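PDB 3ZCD: geranyltranstransferase from Pseudomonas aeruginosa, which probably condenses isopentenyl diphosphate with dimethylallyl and geranyl diphosphates to make farnesyl diphosphate. Local coordinates for residues E34-S39 against D115-L120. Sequence-based numbering, arbitrary orientation.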
ATOM      1  N   GLU A  34     -16.837   3.884  -6.322  1.00 13.33           N
ATOM      2  CA  GLU A  34     -17.224   5.267  -6.561  1.00 12.96           C
ATOM      3  C   GLU A  34     -16.461   6.272  -5.661  1.00 12.17           C
ATOM      4  O   GLU A  34     -16.021   7.346  -6.121  1.00 15.36           O
ATOM      5  CB  GLU A  34     -18.751   5.499  -6.454  1.00 14.70           C
ATOM      6  CG  GLU A  34     -19.158   6.953  -6.774  1.00 23.79           C
ATOM      7  CD  GLU A  34     -18.513   7.548  -8.068  1.00 33.59           C
ATOM      8  OE1 GLU A  34     -18.783   6.959  -9.150  1.00 35.95           O
ATOM      9  OE2 GLU A  34     -17.739   8.586  -8.019  1.00 34.77           O
ATOM     10  N   ALA A  35     -16.277   5.945  -4.405  1.00 12.33           N
ATOM     11  CA  ALA A  35     -15.449   6.753  -3.521  1.00 13.79           C
ATOM     12  C   ALA A  35     -13.976   6.815  -3.956  1.00 11.83           C
ATOM     13  O   ALA A  35     -13.303   7.809  -3.846  1.00 13.41           O
ATOM     14  CB  ALA A  35     -15.576   6.281  -2.081  1.00 13.56           C
ATOM     15  N   MET A  36     -13.484   5.694  -4.485  1.00 12.09           N
ATOM     16  CA  MET A  36     -12.145   5.661  -5.044  1.00 12.71           C
ATOM     17  C   MET A  36     -12.022   6.576  -6.254  1.00 12.49           C
ATOM     18  O   MET A  36     -11.113   7.361  -6.344  1.00 13.52           O
ATOM     19  CB  MET A  36     -11.751   4.226  -5.468  1.00 11.63           C
ATOM     20  CG  MET A  36     -11.630   3.289  -4.285  1.00 11.73           C
ATOM     21  SD  MET A  36     -11.509   1.567  -4.872  1.00 14.75           S
ATOM     22  CE  MET A  36      -9.878   1.503  -5.662  1.00 13.39           C
ATOM     23  N   ARG A  37     -12.983   6.496  -7.163  1.00 13.80           N
ATOM     24  CA  ARG A  37     -13.009   7.353  -8.338  1.00 12.60           C
ATOM     25  C   ARG A  37     -13.134   8.834  -7.947  1.00 11.62           C
ATOM     26  O   ARG A  37     -12.436   9.704  -8.498  1.00 13.33           O
ATOM     27  CB  ARG A  37     -14.180   6.962  -9.241  1.00 15.27           C
ATOM     28  CG  ARG A  37     -14.236   7.727 -10.519  1.00 19.48           C
ATOM     29  CD  ARG A  37     -15.488   7.409 -11.342  1.00 26.29           C
ATOM     30  NE  ARG A  37     -15.322   6.151 -12.074  1.00 38.19           N
ATOM     31  CZ  ARG A  37     -14.566   6.012 -13.164  1.00 42.34           C
ATOM     32  NH1 ARG A  37     -13.915   7.072 -13.669  1.00 41.44           N
ATOM     33  NH2 ARG A  37     -14.455   4.820 -13.760  1.00 38.43           N
ATOM     34  N   TYR A  38     -14.032   9.075  -7.004  1.00 12.50           N
ATOM     35  CA  TYR A  38     -14.267  10.440  -6.509  1.00 14.55           C
ATOM     36  C   TYR A  38     -12.998  11.076  -5.989  1.00 13.62           C
ATOM     37  O   TYR A  38     -12.724  12.250  -6.170  1.00 15.01           O
ATOM     38  CB  TYR A  38     -15.336  10.434  -5.422  1.00 13.75           C
ATOM     39  CG  TYR A  38     -15.656  11.827  -4.899  1.00 12.93           C
ATOM     40  CD1 TYR A  38     -16.602  12.595  -5.533  1.00 16.08           C
ATOM     41  CD2 TYR A  38     -15.043  12.341  -3.750  1.00 13.97           C
ATOM     42  CE1 TYR A  38     -16.914  13.831  -5.024  1.00 16.41           C
ATOM     43  CE2 TYR A  38     -15.349  13.622  -3.242  1.00 15.20           C
ATOM     44  CZ  TYR A  38     -16.285  14.330  -3.918  1.00 17.34           C
ATOM     45  OH  TYR A  38     -16.572  15.598  -3.415  1.00 19.68           O
ATOM     46  N   SER A  39     -12.182  10.249  -5.313  1.00 10.83           N
ATOM     47  CA  SER A  39     -10.963  10.691  -4.701  1.00 11.52           C
ATOM     48  C   SER A  39      -9.784  10.928  -5.678  1.00 12.19           C
ATOM     49  O   SER A  39      -8.790  11.506  -5.290  1.00 13.66           O
ATOM     50  CB  SER A  39     -10.515   9.636  -3.656  1.00 10.46           C
ATOM     51  OG  SER A  39     -11.464   9.406  -2.610  1.00 11.89           O
ATOM     52  N   ASP A 115      -7.154   3.313   1.332  1.00 10.85           N
ATOM     53  CA  ASP A 115      -6.361   2.052   1.584  1.00 12.01           C
ATOM     54  C   ASP A 115      -6.327   1.233   0.316  1.00 10.43           C
ATOM     55  O   ASP A 115      -5.223   0.723  -0.036  1.00 11.43           O
ATOM     56  CB  ASP A 115      -6.981   1.270   2.705  1.00 12.68           C
ATOM     57  CG  ASP A 115      -6.685   1.833   4.095  1.00 11.05           C
ATOM     58  OD1 ASP A 115      -5.753   2.589   4.218  1.00 12.05           O
ATOM     59  OD2 ASP A 115      -7.337   1.414   5.089  1.00 12.51           O
ATOM     60  N   GLY A 116      -7.435   1.118  -0.383  1.00 10.92           N
ATOM     61  CA  GLY A 116      -7.558   0.393  -1.656  1.00 10.02           C
ATOM     62  C   GLY A 116      -6.756   1.050  -2.763  1.00 10.56           C
ATOM     63  O   GLY A 116      -6.222   0.394  -3.662  1.00 12.05           O
ATOM     64  N   LEU A 117      -6.757   2.420  -2.772  1.00 11.23           N
ATOM     65  CA  LEU A 117      -5.933   3.153  -3.728  1.00 10.59           C
ATOM     66  C   LEU A 117      -4.430   2.811  -3.576  1.00 10.17           C
ATOM     67  O   LEU A 117      -3.733   2.787  -4.567  1.00 12.16           O
ATOM     68  CB  LEU A 117      -6.113   4.695  -3.620  1.00 10.70           C
ATOM     69  CG  LEU A 117      -7.501   5.140  -4.045  1.00 11.58           C
ATOM     70  CD1 LEU A 117      -7.627   6.663  -3.753  1.00 11.25           C
ATOM     71  CD2 LEU A 117      -7.902   4.891  -5.480  1.00 13.30           C
ATOM     72  N   GLN A 118      -3.980   2.713  -2.335  1.00 10.64           N
ATOM     73  CA  GLN A 118      -2.552   2.383  -2.073  1.00  9.96           C
ATOM     74  C   GLN A 118      -2.265   0.989  -2.658  1.00  8.88           C
ATOM     75  O   GLN A 118      -1.295   0.842  -3.403  1.00 10.53           O
ATOM     76  CB  GLN A 118      -2.126   2.455  -0.623  1.00 10.06           C
ATOM     77  CG  GLN A 118      -0.632   2.184  -0.542  1.00 10.21           C
ATOM     78  CD  GLN A 118       0.117   2.486   0.735  1.00 10.35           C
ATOM     79  OE1 GLN A 118       1.317   2.690   0.678  1.00 13.03           O
ATOM     80  NE2 GLN A 118      -0.554   2.507   1.865  1.00 11.02           N
ATOM     81  N   ALA A 119      -3.098   0.027  -2.316  1.00 11.12           N
ATOM     82  CA  ALA A 119      -2.935  -1.370  -2.881  1.00 10.56           C
ATOM     83  C   ALA A 119      -2.908  -1.343  -4.401  1.00  9.95           C
ATOM     84  O   ALA A 119      -2.026  -2.003  -5.061  1.00 12.95           O
ATOM     85  CB  ALA A 119      -3.994  -2.286  -2.408  1.00 10.55           C
ATOM     86  N   LEU A 120      -3.806  -0.557  -5.022  1.00 10.85           N
ATOM     87  CA  LEU A 120      -3.933  -0.459  -6.457  1.00 10.84           C
ATOM     88  C   LEU A 120      -2.661   0.125  -7.102  1.00  9.87           C
ATOM     89  O   LEU A 120      -2.329  -0.252  -8.214  1.00 11.58           O
ATOM     90  CB  LEU A 120      -5.152   0.438  -6.799  1.00 11.72           C
ATOM     91  CG  LEU A 120      -5.557   0.535  -8.259  1.00 10.92           C
ATOM     92  CD1 LEU A 120      -5.821  -0.820  -8.896  1.00 10.96           C
ATOM     93  CD2 LEU A 120      -6.814   1.374  -8.353  1.00 13.92           C
TER
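Met36 reaches across to Leu117 and Leu120 in a wholly apolar junction between two helices that cross at -76°, their axes 10.4 Å apart at closest approach. The methionine side chain touches at both ends: near its root, Met36 CB lies 3.9 Å from Leu117 CD2, and at its far end Met36 CE meets the same methyl at an equal distance. Leu117 CD2 therefore sits in the bend of the methionine, which arises because the chain runs extended through chi2 and then turns at chi3 (69°), bringing CE back toward the leucine instead of carrying it onward. The two side chains run past each other in opposite directions, Met36 heading for the backbone of the other helix and Leu117 for that of Met36. The methyl also reaches the backbone at Gly116, with Met36 CE 4.3 Å from Gly116 C. The same methyl also touches Leu120, whose CD2 lies 4.1 Å from Met36 CE.

The second branch of Leu117 extends to the next turn, where its CD1 is 4.1 Å from Ser39 CB. The serine thus offers carbon to the leucine, while its hydroxyl is turned back to its own helix, with OG anti to the carbonyl carbon (chi1 -60°). There Ser39 OG donates to Ala35 O at 2.7 Å; this carbonyl also accepts from Ser39 N, on the opposite face of its plane. Ser39 OG has a further hydrogen bond with Thr101.

The contact joins helix 30-40 to helix 107-126 within the mainly helical prenyl synthase fold. Helix 67-85 adjoins it through Val82 on Ser39 and Tyr79 on Leu117, while Asp115 and Gln118 of helix 107-126 bond to the second subunit, and Met36 itself packs on Ser151 of that subunit.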